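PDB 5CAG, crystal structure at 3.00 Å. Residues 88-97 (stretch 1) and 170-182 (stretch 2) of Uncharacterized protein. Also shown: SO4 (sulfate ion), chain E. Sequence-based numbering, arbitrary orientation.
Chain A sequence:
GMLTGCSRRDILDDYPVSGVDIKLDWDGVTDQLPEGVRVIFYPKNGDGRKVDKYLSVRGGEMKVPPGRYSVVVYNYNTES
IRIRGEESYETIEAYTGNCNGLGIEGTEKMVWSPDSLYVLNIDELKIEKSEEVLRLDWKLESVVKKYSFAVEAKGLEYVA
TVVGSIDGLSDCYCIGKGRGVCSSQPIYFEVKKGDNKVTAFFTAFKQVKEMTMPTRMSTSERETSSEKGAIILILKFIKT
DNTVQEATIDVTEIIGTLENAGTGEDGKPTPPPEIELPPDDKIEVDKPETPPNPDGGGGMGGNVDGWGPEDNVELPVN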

ATOM      1  N   SER A  88       1.017 -17.477  -6.623  1.00100.76           N
ATOM      2  CA  SER A  88      -0.364 -17.827  -6.299  1.00100.47           C
ATOM      3  C   SER A  88      -1.207 -16.597  -5.986  1.00101.35           C
ATOM      4  O   SER A  88      -0.723 -15.672  -5.336  1.00 99.33           O
ATOM      5  CB  SER A  88      -0.400 -18.776  -5.107  1.00106.41           C
ATOM      6  OG  SER A  88      -1.684 -18.799  -4.503  1.00119.15           O
ATOM      7  N   TYR A  89      -2.494 -16.625  -6.379  1.00 97.37           N
ATOM      8  CA  TYR A  89      -3.456 -15.558  -6.086  1.00 93.91           C
ATOM      9  C   TYR A  89      -3.475 -15.309  -4.571  1.00 99.50           C
ATOM     10  O   TYR A  89      -3.263 -14.177  -4.136  1.00 96.97           O
ATOM     11  CB  TYR A  89      -4.855 -15.964  -6.618  1.00 94.75           C
ATOM     12  CG  TYR A  89      -5.973 -14.951  -6.456  1.00 92.30           C
ATOM     13  CD1 TYR A  89      -6.045 -13.822  -7.271  1.00 91.42           C
ATOM     14  CD2 TYR A  89      -7.033 -15.186  -5.577  1.00 93.20           C
ATOM     15  CE1 TYR A  89      -7.104 -12.919  -7.168  1.00 90.09           C
ATOM     16  CE2 TYR A  89      -8.099 -14.293  -5.467  1.00 91.87           C
ATOM     17  CZ  TYR A  89      -8.130 -13.159  -6.264  1.00 97.60           C
ATOM     18  OH  TYR A  89      -9.162 -12.256  -6.137  1.00 95.32           O
ATOM     19  N   GLU A  90      -3.581 -16.397  -3.776  1.00100.76           N
ATOM     20  CA  GLU A  90      -3.635 -16.371  -2.307  1.00101.70           C
ATOM     21  C   GLU A  90      -2.343 -15.846  -1.634  1.00104.39           C
ATOM     22  O   GLU A  90      -2.405 -15.517  -0.448  1.00105.14           O
ATOM     23  CB  GLU A  90      -3.991 -17.761  -1.742  1.00107.38           C
ATOM     24  CG  GLU A  90      -5.441 -18.186  -1.997  1.00128.38           C
ATOM     25  CD  GLU A  90      -6.550 -17.558  -1.156  1.00162.45           C
ATOM     26  OE1 GLU A  90      -6.520 -17.711   0.088  1.00171.21           O
ATOM     27  OE2 GLU A  90      -7.490 -16.976  -1.748  1.00153.19           O
ATOM     28  N   THR A  91      -1.214 -15.708  -2.369  1.00 97.98           N
ATOM     29  CA  THR A  91       0.037 -15.232  -1.763  1.00 95.74           C
ATOM     30  C   THR A  91       0.595 -13.902  -2.313  1.00 95.12           C
ATOM     31  O   THR A  91       1.466 -13.323  -1.647  1.00 93.48           O
ATOM     32  CB  THR A  91       1.144 -16.289  -1.880  1.00 99.35           C
ATOM     33  OG1 THR A  91       1.340 -16.642  -3.244  1.00 95.96           O
ATOM     34  CG2 THR A  91       0.859 -17.514  -1.064  1.00100.71           C
ATOM     35  N   ILE A  92       0.146 -13.434  -3.507  1.00 89.19           N
ATOM     36  CA  ILE A  92       0.672 -12.208  -4.129  1.00 85.93           C
ATOM     37  C   ILE A  92       0.395 -11.022  -3.177  1.00 88.90           C
ATOM     38  O   ILE A  92      -0.758 -10.699  -2.855  1.00 89.19           O
ATOM     39  CB  ILE A  92       0.209 -12.013  -5.603  1.00 87.86           C
ATOM     40  CG1 ILE A  92       0.905 -10.806  -6.259  1.00 85.42           C
ATOM     41  CG2 ILE A  92      -1.312 -11.968  -5.757  1.00 88.22           C
ATOM     42  CD1 ILE A  92       0.802 -10.734  -7.781  1.00 86.95           C
ATOM     43  N   GLU A  93       1.503 -10.479  -2.639  1.00 84.25           N
ATOM     44  CA  GLU A  93       1.566  -9.443  -1.604  1.00 82.57           C
ATOM     45  C   GLU A  93       2.425  -8.275  -2.060  1.00 83.46           C
ATOM     46  O   GLU A  93       3.451  -8.475  -2.706  1.00 84.91           O
ATOM     47  CB  GLU A  93       2.163 -10.091  -0.321  1.00 85.97           C
ATOM     48  CG  GLU A  93       2.313  -9.263   0.956  1.00 94.92           C
ATOM     49  CD  GLU A  93       3.049  -9.953   2.106  1.00116.35           C
ATOM     50  OE1 GLU A  93       3.827 -10.903   1.846  1.00112.30           O
ATOM     51  OE2 GLU A  93       2.816  -9.567   3.277  1.00102.85           O
ATOM     52  N   ALA A  94       1.996  -7.063  -1.728  1.00 76.76           N
ATOM     53  CA  ALA A  94       2.729  -5.827  -1.989  1.00 75.29           C
ATOM     54  C   ALA A  94       3.337  -5.385  -0.673  1.00 79.30           C
ATOM     55  O   ALA A  94       2.648  -5.406   0.352  1.00 78.68           O
ATOM     56  CB  ALA A  94       1.801  -4.755  -2.547  1.00 74.29           C
ATOM     57  N   TYR A  95       4.625  -5.054  -0.670  1.00 76.10           N
ATOM     58  CA  TYR A  95       5.309  -4.697   0.572  1.00 76.59           C
ATOM     59  C   TYR A  95       6.328  -3.598   0.329  1.00 82.76           C
ATOM     60  O   TYR A  95       6.595  -3.266  -0.825  1.00 82.99           O
ATOM     61  CB  TYR A  95       5.993  -5.951   1.170  1.00 79.51           C
ATOM     62  CG  TYR A  95       7.147  -6.487   0.344  1.00 82.69           C
ATOM     63  CD1 TYR A  95       6.923  -7.218  -0.817  1.00 85.99           C
ATOM     64  CD2 TYR A  95       8.463  -6.298   0.745  1.00 84.09           C
ATOM     65  CE1 TYR A  95       7.980  -7.707  -1.581  1.00 90.15           C
ATOM     66  CE2 TYR A  95       9.530  -6.788  -0.008  1.00 86.75           C
ATOM     67  CZ  TYR A  95       9.287  -7.498  -1.167  1.00 96.12           C
ATOM     68  OH  TYR A  95      10.346  -7.947  -1.925  1.00 97.63           O
ATOM     69  N   THR A  96       6.914  -3.048   1.404  1.00 80.11           N
ATOM     70  CA  THR A  96       7.972  -2.042   1.267  1.00 79.51           C
ATOM     71  C   THR A  96       9.269  -2.536   1.873  1.00 88.08           C
ATOM     72  O   THR A  96       9.253  -3.409   2.745  1.00 90.08           O
ATOM     73  CB  THR A  96       7.575  -0.754   1.911  1.00 77.57           C
ATOM     74  OG1 THR A  96       7.007  -1.042   3.195  1.00 80.16           O
ATOM     75  CG2 THR A  96       6.674   0.065   1.021  1.00 69.09           C
ATOM     76  N   GLY A  97      10.386  -1.972   1.431  1.00 85.46           N
ATOM     77  CA  GLY A  97      11.676  -2.365   1.985  1.00 87.08           C
ATOM     78  C   GLY A  97      11.942  -1.791   3.363  1.00 89.90           C
ATOM     79  O   GLY A  97      11.273  -0.834   3.769  1.00 88.29           O
ATOM     80  N   SER A 170      -1.502  -0.975   8.035  1.00 81.67           N
ATOM     81  CA  SER A 170      -1.177  -2.015   7.061  1.00 81.68           C
ATOM     82  C   SER A 170      -0.007  -1.542   6.191  1.00 84.77           C
ATOM     83  O   SER A 170      -0.132  -0.584   5.420  1.00 82.59           O
ATOM     84  CB  SER A 170      -2.407  -2.379   6.228  1.00 84.73           C
ATOM     85  OG  SER A 170      -3.563  -2.511   7.043  1.00 93.09           O
ATOM     86  N   ASP A 171       1.156  -2.178   6.378  1.00 82.32           N
ATOM     87  CA  ASP A 171       2.376  -1.835   5.650  1.00 81.13           C
ATOM     88  C   ASP A 171       2.577  -2.816   4.494  1.00 86.21           C
ATOM     89  O   ASP A 171       3.529  -2.685   3.718  1.00 86.62           O
ATOM     90  CB  ASP A 171       3.586  -1.813   6.609  1.00 83.83           C
ATOM     91  CG  ASP A 171       3.751  -3.072   7.427  1.00 95.28           C
ATOM     92  OD1 ASP A 171       4.328  -4.043   6.899  1.00 95.51           O
ATOM     93  OD2 ASP A 171       3.301  -3.081   8.608  1.00102.14           O
ATOM     94  N   CYS A 172       1.662  -3.801   4.398  1.00 83.18           N
ATOM     95  CA  CYS A 172       1.584  -4.832   3.366  1.00 83.25           C
ATOM     96  C   CYS A 172       0.173  -4.976   2.865  1.00 86.78           C
ATOM     97  O   CYS A 172      -0.762  -4.720   3.613  1.00 87.93           O
ATOM     98  CB  CYS A 172       2.093  -6.149   3.902  1.00 85.93           C
ATOM     99  SG  CYS A 172       3.844  -6.132   4.249  1.00 91.03           S
ATOM    100  N   TYR A 173       0.000  -5.386   1.609  1.00 81.49           N
ATOM    101  CA  TYR A 173      -1.333  -5.564   1.064  1.00 80.59           C
ATOM    102  C   TYR A 173      -1.356  -6.863   0.276  1.00 90.10           C
ATOM    103  O   TYR A 173      -0.532  -7.051  -0.620  1.00 90.16           O
ATOM    104  CB  TYR A 173      -1.767  -4.341   0.228  1.00 77.82           C
ATOM    105  CG  TYR A 173      -3.179  -4.409  -0.317  1.00 77.55           C
ATOM    106  CD1 TYR A 173      -4.279  -4.069   0.479  1.00 77.95           C
ATOM    107  CD2 TYR A 173      -3.419  -4.776  -1.637  1.00 78.51           C
ATOM    108  CE1 TYR A 173      -5.582  -4.112  -0.028  1.00 75.14           C
ATOM    109  CE2 TYR A 173      -4.717  -4.830  -2.150  1.00 79.96           C
ATOM    110  CZ  TYR A 173      -5.800  -4.495  -1.346  1.00 83.70           C
ATOM    111  OH  TYR A 173      -7.071  -4.597  -1.889  1.00 82.78           O
ATOM    112  N   CYS A 174      -2.243  -7.801   0.689  1.00 90.50           N
ATOM    113  CA  CYS A 174      -2.443  -9.077   0.021  1.00 93.16           C
ATOM    114  C   CYS A 174      -3.348  -8.777  -1.116  1.00 93.86           C
ATOM    115  O   CYS A 174      -4.523  -8.478  -0.890  1.00 93.56           O
ATOM    116  CB  CYS A 174      -3.029 -10.113   0.973  1.00 97.38           C
ATOM    117  SG  CYS A 174      -1.817 -10.858   2.097  1.00104.45           S
ATOM    118  N   ILE A 175      -2.771  -8.693  -2.327  1.00 87.42           N
ATOM    119  CA  ILE A 175      -3.481  -8.314  -3.550  1.00 85.06           C
ATOM    120  C   ILE A 175      -4.612  -9.309  -3.852  1.00 89.77           C
ATOM    121  O   ILE A 175      -5.731  -8.875  -4.071  1.00 89.79           O
ATOM    122  CB  ILE A 175      -2.497  -8.144  -4.731  1.00 87.28           C
ATOM    123  CG1 ILE A 175      -1.557  -6.947  -4.475  1.00 85.05           C
ATOM    124  CG2 ILE A 175      -3.249  -7.966  -6.046  1.00 87.78           C
ATOM    125  CD1 ILE A 175      -0.324  -6.921  -5.257  1.00 83.47           C
ATOM    126  N   GLY A 176      -4.340 -10.604  -3.808  1.00 87.82           N
ATOM    127  CA  GLY A 176      -5.377 -11.599  -4.042  1.00 90.00           C
ATOM    128  C   GLY A 176      -6.440 -11.665  -2.956  1.00 96.07           C
ATOM    129  O   GLY A 176      -7.611 -11.934  -3.247  1.00 97.80           O
ATOM    130  N   LYS A 177      -6.039 -11.430  -1.690  1.00 92.29           N
ATOM    131  CA  LYS A 177      -6.938 -11.504  -0.535  1.00 92.90           C
ATOM    132  C   LYS A 177      -7.761 -10.209  -0.389  1.00 95.28           C
ATOM    133  O   LYS A 177      -8.833 -10.245   0.228  1.00 97.41           O
ATOM    134  CB  LYS A 177      -6.160 -11.818   0.773  1.00 96.66           C
ATOM    135  CG  LYS A 177      -5.410 -13.187   0.859  1.00113.42           C
ATOM    136  CD  LYS A 177      -6.327 -14.439   1.085  1.00129.46           C
ATOM    137  CE  LYS A 177      -6.894 -14.627   2.491  1.00138.90           C
ATOM    138  NZ  LYS A 177      -7.968 -15.668   2.551  1.00140.09           N
ATOM    139  N   GLY A 178      -7.269  -9.104  -0.968  1.00 88.10           N
ATOM    140  CA  GLY A 178      -7.918  -7.790  -0.928  1.00 86.06           C
ATOM    141  C   GLY A 178      -7.940  -7.169   0.457  1.00 90.16           C
ATOM    142  O   GLY A 178      -8.876  -6.451   0.818  1.00 89.77           O
ATOM    143  N   ARG A 179      -6.906  -7.468   1.250  1.00 87.16           N
ATOM    144  CA  ARG A 179      -6.759  -7.003   2.624  1.00 86.88           C
ATOM    145  C   ARG A 179      -5.348  -6.521   2.882  1.00 89.76           C
ATOM    146  O   ARG A 179      -4.399  -7.058   2.307  1.00 90.36           O
ATOM    147  CB  ARG A 179      -7.110  -8.141   3.599  1.00 89.04           C
ATOM    148  CG  ARG A 179      -8.573  -8.126   3.983  1.00108.24           C
ATOM    149  CD  ARG A 179      -9.022  -9.338   4.782  1.00124.19           C
ATOM    150  NE  ARG A 179     -10.298  -9.082   5.463  1.00133.74           N
ATOM    151  CZ  ARG A 179     -11.500  -9.290   4.928  1.00150.53           C
ATOM    152  NH1 ARG A 179     -11.614  -9.765   3.692  1.00140.74           N
ATOM    153  NH2 ARG A 179     -12.597  -9.022   5.625  1.00138.21           N
ATOM    154  N   GLY A 180      -5.226  -5.519   3.738  1.00 84.36           N
ATOM    155  CA  GLY A 180      -3.939  -5.024   4.181  1.00 83.28           C
ATOM    156  C   GLY A 180      -3.503  -5.842   5.384  1.00 91.02           C
ATOM    157  O   GLY A 180      -4.345  -6.387   6.104  1.00 93.59           O
ATOM    158  N   VAL A 181      -2.201  -5.970   5.605  1.00 88.09           N
ATOM    159  CA  VAL A 181      -1.681  -6.708   6.747  1.00 90.53           C
ATOM    160  C   VAL A 181      -0.517  -5.909   7.394  1.00 94.94           C
ATOM    161  O   VAL A 181       0.223  -5.176   6.717  1.00 92.83           O
ATOM    162  CB  VAL A 181      -1.325  -8.185   6.423  1.00 96.60           C
ATOM    163  CG1 VAL A 181      -0.006  -8.323   5.688  1.00 95.53           C
ATOM    164  CG2 VAL A 181      -1.316  -9.035   7.681  1.00 99.71           C
ATOM    165  N   CYS A 182      -0.433  -6.002   8.730  1.00 92.95           N
ATOM    166  CA  CYS A 182       0.552  -5.300   9.532  1.00 91.87           C
ATOM    167  C   CYS A 182       1.655  -6.259   9.945  1.00 94.91           C
ATOM    168  O   CYS A 182       1.400  -7.268  10.615  1.00 96.94           O
ATOM    169  CB  CYS A 182      -0.106  -4.644  10.736  1.00 93.30           C
ATOM    170  SG  CYS A 182       1.046  -3.733  11.785  1.00 97.75           S
TER
HETATM  171  S   SO4 E 404     -14.902 -12.045   3.573  1.00204.99           S
HETATM  172  O1  SO4 E 404     -14.217 -11.396   2.455  1.00204.31           O
HETATM  173  O2  SO4 E 404     -15.741 -11.069   4.286  1.00204.56           O
HETATM  174  O3  SO4 E 404     -15.739 -13.140   3.069  1.00205.19           O
HETATM  175  O4  SO4 E 404     -13.897 -12.584   4.488  1.00205.23           O

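Segments far apart in sequence are often joined by backbone pairing together with side-chain packing, and the contact between residues 88-97 and 170-182 is a compact example. A short antiparallel pairing of the strand that begins at Glu93 and the strand 172-174, whose axes run at 173° to each other, sets out the backbone pairing, and side-chain contacts lie around it; 645 Å² of surface is buried in all.

Along stretch 2, Ser170 lies out of reach, and Asp171 contributes mainly its backbone, with its O 3.9 Å from Thr96 OG1. Cys172 begins the strand. Its CA lies 3.2 Å from Ala94 O in a CA-H...O contact, the kind of close approach that antiparallel strands permit between their main hydrogen bonds. Its side chain is small enough to fit beside the neighbouring strand, where Cys172 SG meets Tyr95 CB at 3.8 Å while the Tyr95 ring leads away. Glu93, fully extended through chi1 and chi2, reaches along the same region, so that its OE2 comes within 3.5 Å of Cys172 CB.

Tyr173 is the centre of the pairing. Its N donates to Ala94 O at 2.9 Å and its O accepts from Ala94 N at 2.8 Å, the latter bond nearly straight at 172°. The same Tyr173 O also receives a CA-H...O contact from Glu93 CA at 3.3 Å. Ala94 and Tyr173 send their side chains to one face of the sheet, but the tyrosine ring leads away from stretch 1, leaving its backbone to do most of the work. Cys174 and Glu93 form the next, non-hydrogen-bonded pair, with CA atoms 4.3 Å apart and both side chains on the other face.

At Ile175 the chain leaves the strand, yet its N still donates to Ile92 O at 2.9 Å, with a more bent angle of 132°. Its side chain points toward stretch 1 and suits this buried position by being wholly apolar: Ile175 CB lies 4.1 Å from Ile92 CG2, and Ile175 CD1 extends to 4.1 Å from Ala94 CB.

Gly176 shows how an absent side chain can make a contact possible. Its CA sits over the face of the Tyr89 ring, 3.8 Å from the centroid of that ring, and also makes a CA-H...O contact with Tyr89 O at 3.3 Å. A CB here would fall 1.9 Å from Tyr89 O, a clash, so glycine lets the two backbones close together.

Lys177 is exposed and makes a charged contact with Glu90. Its long side chain bends back so that Lys177 NZ forms a salt bridge with Glu90 OE1 at 3.5 Å; both CA-to-CB bonds start in other directions, and flexible chains bring the charges together. Gly178 adopts a positive phi, which favours glycine, as the chain turns into strand 179-181. That strand pairs with 172-174, and Val181 CG1 returns to within 3.9 Å of Glu93 OE2.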